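Local coordinates for hypothetical protein (PDB 4JJA), which is of unknown function but may act as an exo-beta-N-acetylmuramidase, releasing N-acetylmuramic acid from the ends of peptidoglycan fragments, at residues L114-Y119 and S232-E237; M157-G162 and G330-R335; I227-S232 and E295-K300. All blocks are in the same frame, centred on the assembly; numbering follows the deposited sequence. Where two conformers were deposited one is given.

Contact 1 of 3, residues L114-Y119 and S232-E237; sequences LRFYTY and SICLFE. With GOL (glycerol), chain F.
F116 packs its ring obliquely against CB and SG of C234 and touches L235 with its CE2 corner. The contact joins the two family regions of a NamZ-like protein: F116 lies in the loop that follows strand 104-107 of the Rossmann-like parallel sheet, whereas C234 and L235 lie where helix 224-233 passes into a 3-10 turn. A type I beta turn from L114 to Y117 presents the phenylalanine, closed by the bond from Y117 N to L114 O. With chi1 at 43°, CG sits between the backbone N and the carbonyl carbon, and the ring is carried across to the helix end. There F116 CE1 lies 3.5 Å from C234 CB. The sulfur meets the ring obliquely, C234 SG standing 4.4 Å from the F116 ring centroid in a sulfur-aromatic contact. On the other side of the ring tip, F116 CE2 is 4.0 Å from L235 CD2, the two side chains crossing at about a right angle. A flat apolar ring suits this buried seam, where a small polarisable thiol and a branched aliphatic chain meet it; L328 of helix 325-329 also packs on it. Beside the seam sits a glycerol, probably from the crystallisation liquor. E237, whose OE2 is salt-bridged to R245, takes two glycerol hydroxyls on its other oxygen: O1 at 2.6 Å and O2 at 2.5 Å from E237 OE1.

Contact 2 of 3, residues M157-G162 and G330-R335; sequences MKYKSG and GTDYVR
The Y159 ring meets the carbonyl oxygen of G330 at its edge: G330 O lies in the ring plane, 3.6 Å from Y159 CD2, an approach that sets the weakly positive C-H rim of the ring against a carbonyl dipole. On one face, in one of its two conformers, the neighbouring K158 lays CG over the ring centre, so this cover is less certain. T331 comes in obliquely, its CA 3.9 Å from Y159 CE2. Here the loop after strand 136-140 of the parallel sheet packs on the link between helices 325-329 and 333-339. G330 is the first residue to leave the helical conformation, with a positive phi of 95°, a backbone shape that glycine adopts readily because it has no CB to press on the preceding carbonyl. Tyrosine suits its partly exposed place, being long enough to follow the backbone from G330 to D332 while also touching E326 and L327 of helix 325-329. The ring and the D332 carboxylate are turned 57° from each other. At the far end of the side chain the phenol oxygen reaches the aspartate, and Y159 OH lies 3.4 Å from D332 CB.

Contact 3 of 3, residues I227-S232 and E295-K300; sequences IYLYPS and EEIWKK
I297 is the first residue of 295-300 to meet the other helix, and it presses its CG2 methyl against Y228, 3.5 Å from Y228 O and 3.7 Å from Y228 CB. This is a helix-helix packing within the C-terminal NamZ family region: helices 224-233 and 294-300 run in roughly the same direction, their local axes 9.9 Å apart and inclined at 34°. The beta-branched isoleucine is well suited to the interface because its two arms serve different neighbours. CG2, anti to the backbone N, goes to the tyrosine, and the other branch ends in CD1, which meets L229 CG at 3.9 Å. The leucine and isoleucine side chains cross at about a right angle, filling this buried part of the interface with aliphatic carbon.

W298 follows and makes the aromatic half of the contact. Its indole stands almost perpendicular to the Y228 ring, with the planes at 87°, in a T-shaped stack where the tryptophan supplies the edge and the tyrosine the face. In Y228, chi1 (-63°, CG anti to the carbonyl carbon) sends the ring toward the second helix, and the twist about CB-CG turns its face to the indole. Tryptophan fits because the nitrogen edge of the indole can be directed at a pi cloud, an arrangement consistent with an N-H–pi interaction. H148 makes a further edge-to-face contact with W298, and M210 also packs on it. The indole nitrogen is centred on its target: W298 NE1 stands 3.2 Å above the plane of the Y228 ring, over the ring centre.

Overall arrangement
Contacts 1 and 3 both use helix 224-233 and share S232; their centres lie about 13 Å apart, and Y230 of contact 3 touches L114, F116 and Y117 of contact 1. The centre of contact 2 is about 13 Å from that of contact 1 and about 22 Å from that of contact 3; R115 packs on G330 and, in one of its conformers, T118 on G162. Along the chain contact 1 crosses both others, while contact 3 is nested within the loop closed by contact 2. Contacts 1 and 2 thus join loops of the N-terminal region, which carries the parallel sheet, to the C-terminal region at two places, whereas contact 3 packs two helices within the C-terminal region.

Contact 1 of 3, residues L114-Y119 and S232-E237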
loop_
_atom_site.group_PDB
_atom_site.type_symbol
_atom_site.label_atom_id
_atom_site.label_comp_id
_atom_site.label_asym_id
_atom_site.label_seq_id
_atom_site.Cartn_x
_atom_site.Cartn_y
_atom_site.Cartn_z
ATOM N N LEU A 114 2.611 2.546 1.113
ATOM C CA LEU A 114 3.660 2.653 0.134
ATOM C C LEU A 114 3.109 3.082 -1.206
ATOM O O LEU A 114 2.061 2.635 -1.662
ATOM C CB LEU A 114 4.366 1.302 -0.062
ATOM C CG LEU A 114 5.503 1.015 0.896
ATOM C CD1 LEU A 114 6.642 2.027 0.718
ATOM C CD2 LEU A 114 4.989 0.871 2.331
ATOM N N ARG A 115 3.882 3.914 -1.880
ATOM C CA ARG A 115 3.489 4.372 -3.230
ATOM C C ARG A 115 3.324 3.243 -4.244
ATOM O O ARG A 115 2.543 3.348 -5.158
ATOM C CB ARG A 115 4.500 5.395 -3.710
ATOM C CG ARG A 115 4.127 6.129 -4.962
ATOM C CD ARG A 115 5.168 7.140 -5.352
ATOM N NE ARG A 115 6.406 6.527 -5.740
ATOM C CZ ARG A 115 7.620 7.047 -5.535
ATOM N NH1 ARG A 115 7.781 8.201 -4.895
ATOM N NH2 ARG A 115 8.704 6.356 -5.946
ATOM N N PHE A 116 4.057 2.155 -4.072
ATOM C CA PHE A 116 4.025 1.027 -4.969
ATOM C C PHE A 116 3.131 -0.101 -4.494
ATOM O O PHE A 116 3.088 -1.164 -5.132
ATOM C CB PHE A 116 5.431 0.555 -5.370
ATOM C CG PHE A 116 6.440 0.498 -4.264
ATOM C CD1 PHE A 116 6.294 -0.392 -3.204
ATOM C CD2 PHE A 116 7.564 1.313 -4.295
ATOM C CE1 PHE A 116 7.249 -0.472 -2.181
ATOM C CE2 PHE A 116 8.512 1.235 -3.281
ATOM C CZ PHE A 116 8.344 0.362 -2.220
ATOM N N TYR A 117 2.322 0.148 -3.439
ATOM C CA TYR A 117 1.241 -0.753 -3.011
ATOM C C TYR A 117 -0.031 -0.056 -3.457
ATOM O O TYR A 117 -0.338 1.021 -2.958
ATOM C CB TYR A 117 1.304 -0.950 -1.525
ATOM C CG TYR A 117 0.433 -2.100 -1.034
ATOM C CD1 TYR A 117 0.957 -3.365 -0.938
ATOM C CD2 TYR A 117 -0.861 -1.902 -0.578
ATOM C CE1 TYR A 117 0.243 -4.421 -0.474
ATOM C CE2 TYR A 117 -1.629 -2.950 -0.106
ATOM C CZ TYR A 117 -1.063 -4.222 -0.057
ATOM O OH TYR A 117 -1.845 -5.244 0.438
ATOM N N THR A 118 -0.775 -0.731 -4.346
ATOM C CA THR A 118 -1.644 -0.085 -5.357
ATOM C C THR A 118 -3.091 0.164 -5.069
ATOM O O THR A 118 -3.813 0.651 -5.934
ATOM C CB THR A 118 -1.637 -0.871 -6.714
ATOM O OG1 THR A 118 -2.218 -2.170 -6.569
ATOM C CG2 THR A 118 -0.215 -0.991 -7.231
ATOM N N TYR A 119 -3.545 -0.139 -3.870
ATOM C CA TYR A 119 -4.975 0.081 -3.565
ATOM C C TYR A 119 -5.379 1.547 -3.734
ATOM O O TYR A 119 -6.477 1.815 -4.180
ATOM C CB TYR A 119 -5.357 -0.344 -2.155
ATOM C CG TYR A 119 -5.233 -1.804 -1.847
ATOM C CD1 TYR A 119 -5.169 -2.761 -2.861
ATOM C CD2 TYR A 119 -5.188 -2.223 -0.527
ATOM C CE1 TYR A 119 -5.062 -4.136 -2.533
ATOM C CE2 TYR A 119 -5.089 -3.558 -0.216
ATOM C CZ TYR A 119 -5.005 -4.494 -1.229
ATOM O OH TYR A 119 -4.908 -5.855 -0.928
ATOM N N SER A 232 11.992 -0.661 2.212
ATOM C CA SER A 232 13.406 -0.856 1.856
ATOM C C SER A 232 13.575 -2.078 0.949
ATOM O O SER A 232 14.228 -2.022 -0.082
ATOM C CB SER A 232 14.261 -1.031 3.124
ATOM O OG SER A 232 14.192 0.112 3.955
ATOM N N ILE A 233 12.944 -3.157 1.295
ATOM C CA ILE A 233 13.180 -4.440 0.631
ATOM C C ILE A 233 12.432 -4.592 -0.687
ATOM O O ILE A 233 12.936 -5.226 -1.586
ATOM C CB ILE A 233 12.889 -5.613 1.626
ATOM C CG1 ILE A 233 13.882 -5.537 2.769
ATOM C CG2 ILE A 233 12.944 -7.004 0.962
ATOM C CD1 ILE A 233 15.333 -5.809 2.407
ATOM N N CYS A 234 11.283 -3.958 -0.849
ATOM C CA CYS A 234 10.544 -4.053 -2.101
ATOM C C CYS A 234 11.314 -3.409 -3.250
ATOM O O CYS A 234 11.069 -3.740 -4.386
ATOM C CB CYS A 234 9.133 -3.419 -1.983
ATOM S SG CYS A 234 7.994 -3.950 -3.275
ATOM N N LEU A 235 12.292 -2.546 -2.957
ATOM C CA LEU A 235 13.151 -2.037 -4.033
ATOM C C LEU A 235 13.850 -3.132 -4.801
ATOM O O LEU A 235 14.221 -2.942 -5.976
ATOM C CB LEU A 235 14.119 -1.003 -3.469
ATOM C CG LEU A 235 13.441 0.198 -2.774
ATOM C CD1 LEU A 235 14.536 1.142 -2.240
ATOM C CD2 LEU A 235 12.482 0.935 -3.686
ATOM N N PHE A 236 14.064 -4.277 -4.166
ATOM C CA PHE A 236 14.651 -5.405 -4.863
ATOM C C PHE A 236 13.807 -5.954 -5.996
ATOM O O PHE A 236 14.318 -6.669 -6.848
ATOM C CB PHE A 236 15.044 -6.545 -3.921
ATOM C CG PHE A 236 16.270 -6.293 -3.083
ATOM C CD1 PHE A 236 17.493 -6.086 -3.679
ATOM C CD2 PHE A 236 16.227 -6.321 -1.699
ATOM C CE1 PHE A 236 18.638 -5.959 -2.932
ATOM C CE2 PHE A 236 17.381 -6.165 -0.922
ATOM C CZ PHE A 236 18.584 -5.965 -1.562
ATOM N N GLU A 237 12.538 -5.598 -6.054
ATOM C CA GLU A 237 11.718 -6.002 -7.203
ATOM C C GLU A 237 12.191 -5.313 -8.476
ATOM O O GLU A 237 11.788 -5.712 -9.549
ATOM C CB GLU A 237 10.250 -5.748 -6.936
ATOM C CG GLU A 237 9.808 -6.661 -5.768
ATOM C CD GLU A 237 8.430 -7.184 -5.699
ATOM O OE1 GLU A 237 7.529 -6.548 -6.202
ATOM O OE2 GLU A 237 8.265 -8.245 -5.031
HETATM C C1 GOL F . 6.019 -3.762 -6.586
HETATM O O1 GOL F . 6.994 -4.363 -7.403
HETATM C C2 GOL F . 4.820 -4.683 -6.516
HETATM O O2 GOL F . 5.109 -5.888 -5.801
HETATM C C3 GOL F . 3.713 -3.875 -5.847
HETATM O O3 GOL F . 2.755 -3.504 -6.786
#

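Contact 2 of 3, residues M157-G162 and G330-R335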
loop_
_atom_site.group_PDB
_atom_site.type_symbol
_atom_site.label_atom_id
_atom_site.label_comp_id
_atom_site.label_asym_id
_atom_site.label_seq_id
_atom_site.Cartn_x
_atom_site.Cartn_y
_atom_site.Cartn_z
HETATM N N MSE A 157 6.769 12.591 -12.418
HETATM C CA MSE A 157 5.677 12.061 -13.198
HETATM C C MSE A 157 6.083 11.574 -14.611
HETATM O O MSE A 157 5.290 10.884 -15.230
HETATM C CB MSE A 157 4.440 12.964 -13.126
HETATM C CG MSE A 157 3.943 13.193 -11.650
HETATM SE SE MSE A 157 3.471 11.590 -10.654
HETATM C CE MSE A 157 1.693 11.480 -11.285
ATOM N N LYS A 158 7.351 11.756 -15.010
ATOM C CA LYS A 158 7.933 10.968 -16.130
ATOM C C LYS A 158 7.834 9.467 -15.906
ATOM O O LYS A 158 7.827 8.688 -16.833
ATOM C CB LYS A 158 9.372 11.370 -16.465
ATOM C CG LYS A 158 10.443 11.009 -15.503
ATOM C CD LYS A 158 11.782 11.600 -15.965
ATOM C CE LYS A 158 12.362 10.796 -17.104
ATOM N NZ LYS A 158 13.775 11.178 -17.476
ATOM N N TYR A 159 7.745 9.085 -14.643
ATOM C CA TYR A 159 7.770 7.714 -14.182
ATOM C C TYR A 159 6.445 7.274 -13.629
ATOM O O TYR A 159 6.385 6.220 -12.977
ATOM C CB TYR A 159 8.891 7.490 -13.179
ATOM C CG TYR A 159 10.271 7.782 -13.673
ATOM C CD1 TYR A 159 10.721 7.277 -14.862
ATOM C CD2 TYR A 159 11.169 8.502 -12.919
ATOM C CE1 TYR A 159 11.999 7.561 -15.336
ATOM C CE2 TYR A 159 12.440 8.766 -13.380
ATOM C CZ TYR A 159 12.867 8.274 -14.568
ATOM O OH TYR A 159 14.152 8.604 -14.998
ATOM N N LYS A 160 5.367 8.010 -13.852
ATOM C CA LYS A 160 4.053 7.548 -13.418
ATOM C C LYS A 160 3.764 6.178 -14.044
ATOM O O LYS A 160 4.014 5.964 -15.244
ATOM C CB LYS A 160 2.961 8.527 -13.832
ATOM C CG LYS A 160 1.564 8.083 -13.444
ATOM C CD LYS A 160 0.568 9.069 -13.957
ATOM C CE LYS A 160 -0.836 8.837 -13.422
ATOM N NZ LYS A 160 -1.354 7.533 -13.835
ATOM N N SER A 161 3.195 5.246 -13.285
ATOM C CA SER A 161 3.004 3.904 -13.809
ATOM C C SER A 161 1.952 3.148 -13.013
ATOM O O SER A 161 1.425 3.674 -12.029
ATOM C CB SER A 161 4.303 3.125 -13.784
ATOM O OG SER A 161 4.581 2.679 -12.481
ATOM N N GLY A 162 1.845 1.856 -13.317
ATOM C CA GLY A 162 1.068 0.947 -12.522
ATOM C C GLY A 162 1.502 0.766 -11.097
ATOM O O GLY A 162 0.727 0.255 -10.283
ATOM N N GLY A 330 11.315 6.239 -8.305
ATOM C CA GLY A 330 10.679 7.498 -8.691
ATOM C C GLY A 330 11.554 8.613 -9.201
ATOM O O GLY A 330 11.069 9.674 -9.495
ATOM N N THR A 331 12.847 8.337 -9.313
ATOM C CA THR A 331 13.831 9.315 -9.792
ATOM C C THR A 331 15.001 8.550 -10.378
ATOM O O THR A 331 15.218 7.374 -10.071
ATOM C CB THR A 331 14.331 10.205 -8.637
ATOM O OG1 THR A 331 15.134 11.202 -9.205
ATOM C CG2 THR A 331 15.144 9.451 -7.593
ATOM N N ASP A 332 15.749 9.213 -11.242
ATOM C CA ASP A 332 16.873 8.622 -11.918
ATOM C C ASP A 332 18.180 8.637 -11.134
ATOM O O ASP A 332 19.107 7.922 -11.477
ATOM C CB ASP A 332 17.081 9.274 -13.305
ATOM C CG ASP A 332 17.476 10.681 -13.267
ATOM O OD1 ASP A 332 17.622 11.306 -12.216
ATOM O OD2 ASP A 332 17.660 11.227 -14.405
ATOM N N TYR A 333 18.268 9.405 -10.050
ATOM C CA TYR A 333 19.597 9.585 -9.434
ATOM C C TYR A 333 19.980 8.443 -8.531
ATOM O O TYR A 333 21.152 8.304 -8.216
ATOM C CB TYR A 333 19.746 10.905 -8.721
ATOM C CG TYR A 333 18.837 11.165 -7.535
ATOM C CD1 TYR A 333 19.004 10.474 -6.322
ATOM C CD2 TYR A 333 17.850 12.143 -7.580
ATOM C CE1 TYR A 333 18.215 10.753 -5.220
ATOM C CE2 TYR A 333 17.068 12.419 -6.479
ATOM C CZ TYR A 333 17.241 11.725 -5.293
ATOM O OH TYR A 333 16.455 12.008 -4.202
ATOM N N VAL A 334 19.039 7.613 -8.062
ATOM C CA VAL A 334 19.396 6.534 -7.167
ATOM C C VAL A 334 20.287 5.502 -7.860
ATOM O O VAL A 334 21.380 5.163 -7.355
ATOM C CB VAL A 334 18.170 5.898 -6.503
ATOM C CG1 VAL A 334 18.537 4.647 -5.675
ATOM C CG2 VAL A 334 17.414 6.921 -5.646
ATOM N N ARG A 335 19.895 5.045 -9.055
ATOM C CA ARG A 335 20.751 4.154 -9.802
ATOM C C ARG A 335 22.116 4.786 -10.062
ATOM O O ARG A 335 23.172 4.136 -9.894
ATOM C CB ARG A 335 20.084 3.878 -11.133
ATOM C CG ARG A 335 20.886 3.064 -12.114
ATOM C CD ARG A 335 20.337 3.141 -13.514
ATOM N NE ARG A 335 19.002 2.550 -13.637
ATOM C CZ ARG A 335 18.695 1.421 -14.288
ATOM N NH1 ARG A 335 19.619 0.668 -14.859
ATOM N NH2 ARG A 335 17.419 1.064 -14.368
#

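Contact 3 of 3, residues I227-S232 and E295-K300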
loop_
_atom_site.group_PDB
_atom_site.type_symbol
_atom_site.label_atom_id
_atom_site.label_comp_id
_atom_site.label_asym_id
_atom_site.label_seq_id
_atom_site.Cartn_x
_atom_site.Cartn_y
_atom_site.Cartn_z
ATOM N N ILE A 227 6.069 -5.813 6.890
ATOM C CA ILE A 227 5.420 -4.510 6.588
ATOM C C ILE A 227 6.383 -3.374 6.865
ATOM O O ILE A 227 6.410 -2.392 6.136
ATOM C CB ILE A 227 4.072 -4.396 7.328
ATOM C CG1 ILE A 227 3.092 -5.380 6.666
ATOM C CG2 ILE A 227 3.535 -2.933 7.313
ATOM C CD1 ILE A 227 1.827 -5.599 7.375
ATOM N N TYR A 228 7.140 -3.460 7.948
ATOM C CA TYR A 228 8.089 -2.414 8.248
ATOM C C TYR A 228 9.311 -2.393 7.346
ATOM O O TYR A 228 9.874 -1.339 7.072
ATOM C CB TYR A 228 8.523 -2.460 9.712
ATOM C CG TYR A 228 7.402 -2.223 10.712
ATOM C CD1 TYR A 228 6.478 -1.178 10.542
ATOM C CD2 TYR A 228 7.318 -2.944 11.874
ATOM C CE1 TYR A 228 5.482 -0.912 11.459
ATOM C CE2 TYR A 228 6.325 -2.690 12.825
ATOM C CZ TYR A 228 5.402 -1.689 12.641
ATOM O OH TYR A 228 4.437 -1.439 13.578
ATOM N N LEU A 229 9.748 -3.568 6.909
ATOM C CA LEU A 229 10.867 -3.691 5.971
ATOM C C LEU A 229 10.508 -3.434 4.513
ATOM O O LEU A 229 11.365 -3.094 3.715
ATOM C CB LEU A 229 11.522 -5.083 6.121
ATOM C CG LEU A 229 12.416 -5.256 7.349
ATOM C CD1 LEU A 229 12.758 -6.734 7.531
ATOM C CD2 LEU A 229 13.664 -4.410 7.212
ATOM N N TYR A 230 9.218 -3.564 4.176
ATOM C CA TYR A 230 8.726 -3.444 2.836
ATOM C C TYR A 230 9.246 -2.195 2.095
ATOM O O TYR A 230 9.661 -2.331 0.917
ATOM C CB TYR A 230 7.192 -3.584 2.856
ATOM C CG TYR A 230 6.476 -3.548 1.550
ATOM C CD1 TYR A 230 6.595 -4.556 0.615
ATOM C CD2 TYR A 230 5.563 -2.557 1.290
ATOM C CE1 TYR A 230 5.912 -4.514 -0.591
ATOM C CE2 TYR A 230 4.866 -2.502 0.099
ATOM C CZ TYR A 230 5.060 -3.456 -0.856
ATOM O OH TYR A 230 4.355 -3.372 -2.045
ATOM N N PRO A 231 9.240 -1.014 2.724
ATOM C CA PRO A 231 9.731 0.135 1.967
ATOM C C PRO A 231 11.146 0.013 1.442
ATOM O O PRO A 231 11.463 0.544 0.378
ATOM C CB PRO A 231 9.641 1.294 2.987
ATOM C CG PRO A 231 8.616 0.841 3.951
ATOM C CD PRO A 231 8.720 -0.646 4.064
ATOM N N SER A 232 11.992 -0.661 2.212
ATOM C CA SER A 232 13.406 -0.856 1.856
ATOM C C SER A 232 13.575 -2.078 0.949
ATOM O O SER A 232 14.228 -2.022 -0.082
ATOM C CB SER A 232 14.261 -1.031 3.124
ATOM O OG SER A 232 14.192 0.112 3.955
ATOM N N GLU A 295 12.012 -1.497 16.481
ATOM C CA GLU A 295 12.642 -0.173 16.749
ATOM C C GLU A 295 13.796 0.199 15.851
ATOM O O GLU A 295 13.902 1.324 15.380
ATOM C CB GLU A 295 13.156 -0.030 18.209
ATOM C CG GLU A 295 12.049 0.204 19.231
ATOM C CD GLU A 295 11.557 -1.111 19.807
ATOM O OE1 GLU A 295 11.940 -2.183 19.265
ATOM O OE2 GLU A 295 10.804 -1.085 20.787
ATOM N N GLU A 296 14.688 -0.747 15.605
ATOM C CA GLU A 296 15.823 -0.412 14.743
ATOM C C GLU A 296 15.401 -0.241 13.262
ATOM O O GLU A 296 15.975 0.610 12.584
ATOM C CB GLU A 296 16.987 -1.342 14.860
ATOM C CG GLU A 296 16.846 -2.686 14.345
ATOM C CD GLU A 296 18.078 -3.531 14.759
ATOM O OE1 GLU A 296 19.207 -3.084 14.390
ATOM O OE2 GLU A 296 17.893 -4.588 15.462
ATOM N N ILE A 297 14.338 -0.932 12.846
ATOM C CA ILE A 297 13.781 -0.722 11.470
ATOM C C ILE A 297 13.223 0.720 11.445
ATOM O O ILE A 297 13.471 1.479 10.495
ATOM C CB ILE A 297 12.779 -1.801 11.123
ATOM C CG1 ILE A 297 13.444 -3.205 11.106
ATOM C CG2 ILE A 297 12.087 -1.459 9.806
ATOM C CD1 ILE A 297 12.515 -4.402 11.110
ATOM N N TRP A 298 12.447 1.105 12.472
ATOM C CA TRP A 298 11.832 2.455 12.507
ATOM C C TRP A 298 12.878 3.541 12.493
ATOM O O TRP A 298 12.720 4.571 11.857
ATOM C CB TRP A 298 10.907 2.623 13.736
ATOM C CG TRP A 298 9.830 1.607 13.839
ATOM C CD1 TRP A 298 9.286 0.858 12.839
ATOM C CD2 TRP A 298 9.189 1.202 15.043
ATOM N NE1 TRP A 298 8.359 0.008 13.357
ATOM C CE2 TRP A 298 8.249 0.219 14.707
ATOM C CE3 TRP A 298 9.264 1.649 16.374
ATOM C CZ2 TRP A 298 7.422 -0.386 15.642
ATOM C CZ3 TRP A 298 8.462 1.012 17.311
ATOM C CH2 TRP A 298 7.548 0.013 16.947
ATOM N N LYS A 299 14.004 3.307 13.172
ATOM C CA LYS A 299 15.019 4.307 13.203
ATOM C C LYS A 299 15.553 4.671 11.817
ATOM O O LYS A 299 15.846 5.835 11.529
ATOM C CB LYS A 299 16.163 3.817 14.085
ATOM C CG LYS A 299 17.246 4.872 14.313
ATOM C CD LYS A 299 18.385 4.267 15.168
ATOM C CE LYS A 299 19.284 3.294 14.367
ATOM N NZ LYS A 299 18.694 1.927 14.061
ATOM N N LYS A 300 15.664 3.669 10.933
ATOM C CA LYS A 300 16.335 3.886 9.669
ATOM C C LYS A 300 15.412 4.220 8.512
ATOM O O LYS A 300 15.901 4.672 7.496
ATOM C CB LYS A 300 17.158 2.614 9.345
ATOM C CG LYS A 300 18.321 2.466 10.357
ATOM C CD LYS A 300 19.344 1.458 9.932
ATOM C CE LYS A 300 20.497 1.314 10.924
ATOM N NZ LYS A 300 21.466 0.229 10.524
#